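Local coordinates for hypothetical protein (Bacteroides caccae, PDB 4M8R) that is of unknown function but pairs an immunoglobulin-like N-terminal domain with a WD40-like beta-propeller, at residues 153-165 with 414-423. Numbering follows the deposited sequence.
Sequences RSVVNLQKTYGLC and MPYNSVVWAN
Val155 opens the contact: its CG1 lies 4.0 Å from Val420 CG1, the two side chains crossing at about a right angle. Asn157 ties the two segments together, its CG anti to the backbone N (chi1 168°), which carries the amide to Ala422 and Asn423. Asn157 CG lies 3.5 Å from Ala422 CB, while OD1 receives a weak bond from Asn423 N. Asn157 ND2 donates a hydrogen bond to Asn423 O (3.0 Å), which lies 22° out of the amide plane, and another to Gly163 O, close to that plane, so both its N-H groups are used. With an alanine here, Gly163 O would probably lose its side-chain donor and Asn423 O would keep Tyr162 N but not the amide. Next comes the type II turn from Leu158 to Thr161, where Lys160 N hydrogen-bonds Asn423 OD1 (2.8 Å) from above its carbonyl plane. Tyr162 N gives Asn423 O a second hydrogen bond, 2.9 Å but bent, the donor 32° off the carbonyl plane. Leu164 CD2 meets Val420 CG1 tip to tip at 3.8 Å and also touches Ala422 CB. Strand 419-422 pairs with 118-123, whereas 153-156 and 163-170 belong to the next sheet; this packing of four-stranded antiparallel sheets, the C-terminal strand completing the first, is consistent with beta-propeller closure.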
ATOM      1  N   ARG A 153      15.974  31.644  -2.776  1.00 52.95           N
ATOM      2  CA  ARG A 153      17.181  31.050  -2.224  1.00 53.85           C
ATOM      3  C   ARG A 153      16.889  29.650  -1.699  1.00 51.48           C
ATOM      4  O   ARG A 153      15.762  29.361  -1.312  1.00 49.94           O
ATOM      5  CB  ARG A 153      17.630  31.937  -1.072  1.00 56.49           C
ATOM      6  CG  ARG A 153      19.088  31.852  -0.692  1.00 59.34           C
ATOM      7  CD  ARG A 153      19.429  33.011   0.231  1.00 62.68           C
ATOM      8  NE  ARG A 153      18.627  32.980   1.459  1.00 61.68           N
ATOM      9  CZ  ARG A 153      19.103  32.766   2.688  1.00 62.63           C
ATOM     10  NH1 ARG A 153      20.402  32.567   2.906  1.00 64.29           N
ATOM     11  NH2 ARG A 153      18.267  32.763   3.719  1.00 61.49           N
ATOM     12  N   SER A 154      17.907  28.792  -1.674  1.00 51.53           N
ATOM     13  CA  SER A 154      17.791  27.461  -1.076  1.00 50.56           C
ATOM     14  C   SER A 154      16.662  26.678  -1.736  1.00 47.64           C
ATOM     15  O   SER A 154      15.799  26.103  -1.071  1.00 45.62           O
ATOM     16  CB  SER A 154      17.555  27.580   0.432  1.00 51.79           C
ATOM     17  OG  SER A 154      17.696  26.325   1.068  1.00 53.51           O
ATOM     18  N   VAL A 155      16.688  26.658  -3.059  1.00 47.07           N
ATOM     19  CA  VAL A 155      15.563  26.170  -3.836  1.00 44.96           C
ATOM     20  C   VAL A 155      15.530  24.647  -3.881  1.00 43.10           C
ATOM     21  O   VAL A 155      16.526  24.003  -4.201  1.00 43.61           O
ATOM     22  CB  VAL A 155      15.595  26.748  -5.257  1.00 47.08           C
ATOM     23  CG1 VAL A 155      14.403  26.256  -6.058  1.00 45.56           C
ATOM     24  CG2 VAL A 155      15.604  28.270  -5.186  1.00 49.12           C
ATOM     25  N   VAL A 156      14.367  24.089  -3.562  1.00 41.04           N
ATOM     26  CA  VAL A 156      14.172  22.647  -3.491  1.00 39.48           C
ATOM     27  C   VAL A 156      12.803  22.276  -4.036  1.00 37.43           C
ATOM     28  O   VAL A 156      11.960  23.142  -4.264  1.00 36.81           O
ATOM     29  CB  VAL A 156      14.265  22.138  -2.040  1.00 39.80           C
ATOM     30  CG1 VAL A 156      15.649  22.390  -1.476  1.00 41.72           C
ATOM     31  CG2 VAL A 156      13.211  22.796  -1.160  1.00 39.63           C
ATOM     32  N   ASN A 157      12.587  20.980  -4.227  1.00 36.58           N
ATOM     33  CA  ASN A 157      11.322  20.474  -4.733  1.00 35.25           C
ATOM     34  C   ASN A 157      10.752  19.429  -3.802  1.00 35.17           C
ATOM     35  O   ASN A 157      11.480  18.594  -3.279  1.00 36.53           O
ATOM     36  CB  ASN A 157      11.522  19.850  -6.110  1.00 36.04           C
ATOM     37  CG  ASN A 157      10.316  19.037  -6.571  1.00 35.72           C
ATOM     38  OD1 ASN A 157      10.381  17.810  -6.655  1.00 36.13           O
ATOM     39  ND2 ASN A 157       9.211  19.718  -6.878  1.00 34.93           N
ATOM     40  N   LEU A 158       9.445  19.491  -3.576  1.00 35.11           N
ATOM     41  CA  LEU A 158       8.733  18.383  -2.969  1.00 35.32           C
ATOM     42  C   LEU A 158       8.124  17.590  -4.102  1.00 36.11           C
ATOM     43  O   LEU A 158       7.344  18.124  -4.881  1.00 36.72           O
ATOM     44  CB  LEU A 158       7.647  18.877  -2.020  1.00 33.94           C
ATOM     45  CG  LEU A 158       6.793  17.777  -1.383  1.00 33.21           C
ATOM     46  CD1 LEU A 158       7.654  16.775  -0.627  1.00 33.56           C
ATOM     47  CD2 LEU A 158       5.757  18.404  -0.464  1.00 33.29           C
ATOM     48  N   GLN A 159       8.475  16.315  -4.199  1.00 39.25           N
ATOM     49  CA  GLN A 159       8.068  15.519  -5.343  1.00 41.44           C
ATOM     50  C   GLN A 159       6.559  15.605  -5.588  1.00 38.81           C
ATOM     51  O   GLN A 159       5.766  15.615  -4.648  1.00 35.52           O
ATOM     52  CB  GLN A 159       8.517  14.061  -5.200  1.00 47.82           C
ATOM     53  CG  GLN A 159       7.970  13.323  -3.986  1.00 55.61           C
ATOM     54  CD  GLN A 159       8.177  11.814  -4.062  1.00 66.66           C
ATOM     55  OE1 GLN A 159       8.724  11.291  -5.039  1.00 67.12           O
ATOM     56  NE2 GLN A 159       7.729  11.104  -3.025  1.00 70.80           N
ATOM     57  N   LYS A 160       6.196  15.697  -6.866  1.00 38.51           N
ATOM     58  CA  LYS A 160       4.803  15.724  -7.346  1.00 36.92           C
ATOM     59  C   LYS A 160       4.076  17.052  -7.180  1.00 33.96           C
ATOM     60  O   LYS A 160       2.935  17.166  -7.605  1.00 34.75           O
ATOM     61  CB  LYS A 160       3.966  14.593  -6.740  1.00 39.14           C
ATOM     62  CG  LYS A 160       4.545  13.209  -6.968  1.00 43.24           C
ATOM     63  CD  LYS A 160       3.661  12.148  -6.343  1.00 45.90           C
ATOM     64  CE  LYS A 160       4.217  10.758  -6.590  1.00 50.99           C
ATOM     65  NZ  LYS A 160       3.418   9.737  -5.859  1.00 57.77           N
ATOM     66  N   THR A 161       4.713  18.056  -6.590  1.00 32.85           N
ATOM     67  CA  THR A 161       4.068  19.356  -6.411  1.00 31.77           C
ATOM     68  C   THR A 161       4.097  20.225  -7.662  1.00 31.92           C
ATOM     69  O   THR A 161       3.330  21.179  -7.765  1.00 32.69           O
ATOM     70  CB  THR A 161       4.706  20.145  -5.256  1.00 31.67           C
ATOM     71  OG1 THR A 161       6.106  20.311  -5.499  1.00 31.46           O
ATOM     72  CG2 THR A 161       4.493  19.410  -3.949  1.00 31.32           C
ATOM     73  N   TYR A 162       4.968  19.886  -8.608  1.00 33.25           N
ATOM     74  CA  TYR A 162       5.165  20.664  -9.844  1.00 34.24           C
ATOM     75  C   TYR A 162       5.354  22.145  -9.531  1.00 34.17           C
ATOM     76  O   TYR A 162       4.611  23.007 -10.010  1.00 33.83           O
ATOM     77  CB  TYR A 162       4.029  20.438 -10.861  1.00 33.90           C
ATOM     78  CG  TYR A 162       4.403  20.838 -12.281  1.00 35.42           C
ATOM     79  CD1 TYR A 162       5.483  20.246 -12.932  1.00 36.29           C
ATOM     80  CD2 TYR A 162       3.664  21.788 -12.980  1.00 35.82           C
ATOM     81  CE1 TYR A 162       5.828  20.600 -14.227  1.00 36.61           C
ATOM     82  CE2 TYR A 162       4.001  22.149 -14.280  1.00 36.11           C
ATOM     83  CZ  TYR A 162       5.085  21.552 -14.897  1.00 36.82           C
ATOM     84  OH  TYR A 162       5.425  21.901 -16.185  1.00 36.33           O
ATOM     85  N   GLY A 163       6.367  22.406  -8.713  1.00 33.72           N
ATOM     86  CA  GLY A 163       6.779  23.753  -8.370  1.00 34.38           C
ATOM     87  C   GLY A 163       7.973  23.700  -7.438  1.00 35.94           C
ATOM     88  O   GLY A 163       8.443  22.612  -7.093  1.00 36.18           O
ATOM     89  N   LEU A 164       8.455  24.869  -7.020  1.00 36.64           N
ATOM     90  CA  LEU A 164       9.675  24.961  -6.224  1.00 37.22           C
ATOM     91  C   LEU A 164       9.448  25.676  -4.912  1.00 38.17           C
ATOM     92  O   LEU A 164       8.767  26.698  -4.863  1.00 39.18           O
ATOM     93  CB  LEU A 164      10.762  25.698  -7.000  1.00 38.58           C
ATOM     94  CG  LEU A 164      11.162  25.088  -8.340  1.00 39.75           C
ATOM     95  CD1 LEU A 164      12.101  26.020  -9.092  1.00 41.13           C
ATOM     96  CD2 LEU A 164      11.798  23.722  -8.150  1.00 39.78           C
ATOM     97  N   CYS A 165      10.029  25.125  -3.850  1.00 38.77           N
ATOM     98  CA  CYS A 165      10.039  25.765  -2.547  1.00 39.69           C
ATOM     99  C   CYS A 165      11.400  26.416  -2.331  1.00 40.33           C
ATOM    100  O   CYS A 165      12.411  25.931  -2.827  1.00 40.54           O
ATOM    101  CB  CYS A 165       9.762  24.740  -1.446  1.00 39.32           C
ATOM    102  SG  CYS A 165       8.131  23.956  -1.562  1.00 39.21           S
HETATM  103  N   MSE A 414      25.182  26.146 -18.891  1.00102.08           N
HETATM  104  CA  MSE A 414      24.690  26.320 -17.520  1.00 93.16           C
HETATM  105  C   MSE A 414      25.134  27.600 -16.840  1.00 88.86           C
HETATM  106  O   MSE A 414      26.046  27.577 -16.009  1.00 88.41           O
HETATM  107  CB  MSE A 414      25.140  25.114 -16.679  1.00 89.90           C
HETATM  108  CG  MSE A 414      24.741  23.756 -17.268  1.00 87.65           C
HETATM  109 SE   MSE A 414      22.786  23.466 -17.235  0.75 80.60          SE
HETATM  110  CE  MSE A 414      22.716  22.488 -15.532  1.00 76.44           C
ATOM    111  N   PRO A 415      24.486  28.734 -17.170  1.00 85.13           N
ATOM    112  CA  PRO A 415      24.769  30.002 -16.487  1.00 83.58           C
ATOM    113  C   PRO A 415      24.017  30.131 -15.150  1.00 77.39           C
ATOM    114  O   PRO A 415      23.263  31.089 -14.946  1.00 76.58           O
ATOM    115  CB  PRO A 415      24.293  31.046 -17.503  1.00 87.30           C
ATOM    116  CG  PRO A 415      23.165  30.376 -18.204  1.00 86.70           C
ATOM    117  CD  PRO A 415      23.509  28.911 -18.260  1.00 85.67           C
ATOM    118  N   TYR A 416      24.246  29.171 -14.250  1.00 72.27           N
ATOM    119  CA  TYR A 416      23.528  29.075 -12.976  1.00 67.18           C
ATOM    120  C   TYR A 416      24.484  28.746 -11.833  1.00 67.04           C
ATOM    121  O   TYR A 416      25.488  28.060 -12.032  1.00 65.37           O
ATOM    122  CB  TYR A 416      22.480  27.955 -13.017  1.00 62.06           C
ATOM    123  CG  TYR A 416      21.636  27.868 -14.270  1.00 61.19           C
ATOM    124  CD1 TYR A 416      20.765  28.890 -14.617  1.00 61.87           C
ATOM    125  CD2 TYR A 416      21.685  26.742 -15.087  1.00 60.49           C
ATOM    126  CE1 TYR A 416      19.982  28.808 -15.758  1.00 63.27           C
ATOM    127  CE2 TYR A 416      20.903  26.650 -16.230  1.00 61.44           C
ATOM    128  CZ  TYR A 416      20.055  27.686 -16.558  1.00 62.70           C
ATOM    129  OH  TYR A 416      19.278  27.604 -17.687  1.00 64.43           O
ATOM    130  N   ASN A 417      24.148  29.218 -10.633  1.00 68.74           N
ATOM    131  CA  ASN A 417      24.818  28.783  -9.396  1.00 69.10           C
ATOM    132  C   ASN A 417      24.005  27.741  -8.634  1.00 64.20           C
ATOM    133  O   ASN A 417      24.553  26.997  -7.819  1.00 63.00           O
ATOM    134  CB  ASN A 417      25.095  29.974  -8.468  1.00 72.71           C
ATOM    135  CG  ASN A 417      26.422  30.650  -8.758  1.00 76.59           C
ATOM    136  OD1 ASN A 417      27.443  29.985  -8.937  1.00 76.20           O
ATOM    137  ND2 ASN A 417      26.417  31.978  -8.790  1.00 80.68           N
ATOM    138  N   SER A 418      22.700  27.706  -8.887  1.00 61.55           N
ATOM    139  CA  SER A 418      21.821  26.724  -8.271  1.00 57.45           C
ATOM    140  C   SER A 418      20.997  26.030  -9.337  1.00 54.33           C
ATOM    141  O   SER A 418      20.410  26.681 -10.205  1.00 52.79           O
ATOM    142  CB  SER A 418      20.889  27.400  -7.269  1.00 57.72           C
ATOM    143  OG  SER A 418      21.626  28.152  -6.325  1.00 60.71           O
ATOM    144  N   VAL A 419      20.971  24.702  -9.273  1.00 52.07           N
ATOM    145  CA  VAL A 419      20.042  23.911 -10.073  1.00 51.22           C
ATOM    146  C   VAL A 419      19.291  22.959  -9.157  1.00 48.24           C
ATOM    147  O   VAL A 419      19.786  22.595  -8.092  1.00 47.63           O
ATOM    148  CB  VAL A 419      20.742  23.113 -11.192  1.00 52.37           C
ATOM    149  CG1 VAL A 419      21.306  24.062 -12.238  1.00 55.38           C
ATOM    150  CG2 VAL A 419      21.826  22.200 -10.634  1.00 51.73           C
ATOM    151  N   VAL A 420      18.100  22.557  -9.584  1.00 47.39           N
ATOM    152  CA  VAL A 420      17.242  21.706  -8.778  1.00 44.24           C
ATOM    153  C   VAL A 420      16.456  20.744  -9.654  1.00 42.93           C
ATOM    154  O   VAL A 420      15.900  21.135 -10.677  1.00 44.28           O
ATOM    155  CB  VAL A 420      16.278  22.555  -7.909  1.00 44.21           C
ATOM    156  CG1 VAL A 420      15.515  23.570  -8.757  1.00 45.85           C
ATOM    157  CG2 VAL A 420      15.313  21.666  -7.139  1.00 43.00           C
ATOM    158  N   TRP A 421      16.429  19.477  -9.254  1.00 42.32           N
ATOM    159  CA  TRP A 421      15.546  18.494  -9.874  1.00 42.97           C
ATOM    160  C   TRP A 421      14.132  18.672  -9.321  1.00 42.13           C
ATOM    161  O   TRP A 421      13.954  18.899  -8.122  1.00 41.33           O
ATOM    162  CB  TRP A 421      16.024  17.076  -9.570  1.00 43.04           C
ATOM    163  CG  TRP A 421      17.141  16.576 -10.441  1.00 43.82           C
ATOM    164  CD1 TRP A 421      18.414  16.289 -10.052  1.00 43.19           C
ATOM    165  CD2 TRP A 421      17.072  16.283 -11.840  1.00 45.36           C
ATOM    166  NE1 TRP A 421      19.142  15.840 -11.119  1.00 45.51           N
ATOM    167  CE2 TRP A 421      18.345  15.826 -12.230  1.00 46.58           C
ATOM    168  CE3 TRP A 421      16.058  16.362 -12.798  1.00 46.62           C
ATOM    169  CZ2 TRP A 421      18.638  15.449 -13.543  1.00 49.23           C
ATOM    170  CZ3 TRP A 421      16.347  15.990 -14.106  1.00 49.98           C
ATOM    171  CH2 TRP A 421      17.628  15.537 -14.465  1.00 51.15           C
ATOM    172  N   ALA A 422      13.125  18.565 -10.184  1.00 43.37           N
ATOM    173  CA  ALA A 422      11.745  18.737  -9.738  1.00 42.88           C
ATOM    174  C   ALA A 422      10.728  18.044 -10.618  1.00 44.65           C
ATOM    175  O   ALA A 422      10.925  17.898 -11.821  1.00 46.32           O
ATOM    176  CB  ALA A 422      11.403  20.212  -9.640  1.00 42.93           C
ATOM    177  N   ASN A 423       9.651  17.593  -9.982  1.00 44.92           N
ATOM    178  CA  ASN A 423       8.423  17.222 -10.677  1.00 46.38           C
ATOM    179  C   ASN A 423       7.218  17.607  -9.816  1.00 46.35           C
ATOM    180  O   ASN A 423       7.380  18.295  -8.795  1.00 43.94           O
ATOM    181  CB  ASN A 423       8.403  15.731 -11.029  1.00 47.11           C
ATOM    182  CG  ASN A 423       8.205  14.836  -9.820  1.00 45.59           C
ATOM    183  OD1 ASN A 423       8.348  15.267  -8.676  1.00 43.97           O
ATOM    184  ND2 ASN A 423       7.864  13.581 -10.073  1.00 46.70           N
ATOM    185  OXT ASN A 423       6.075  17.247 -10.116  1.00 46.24           O
TER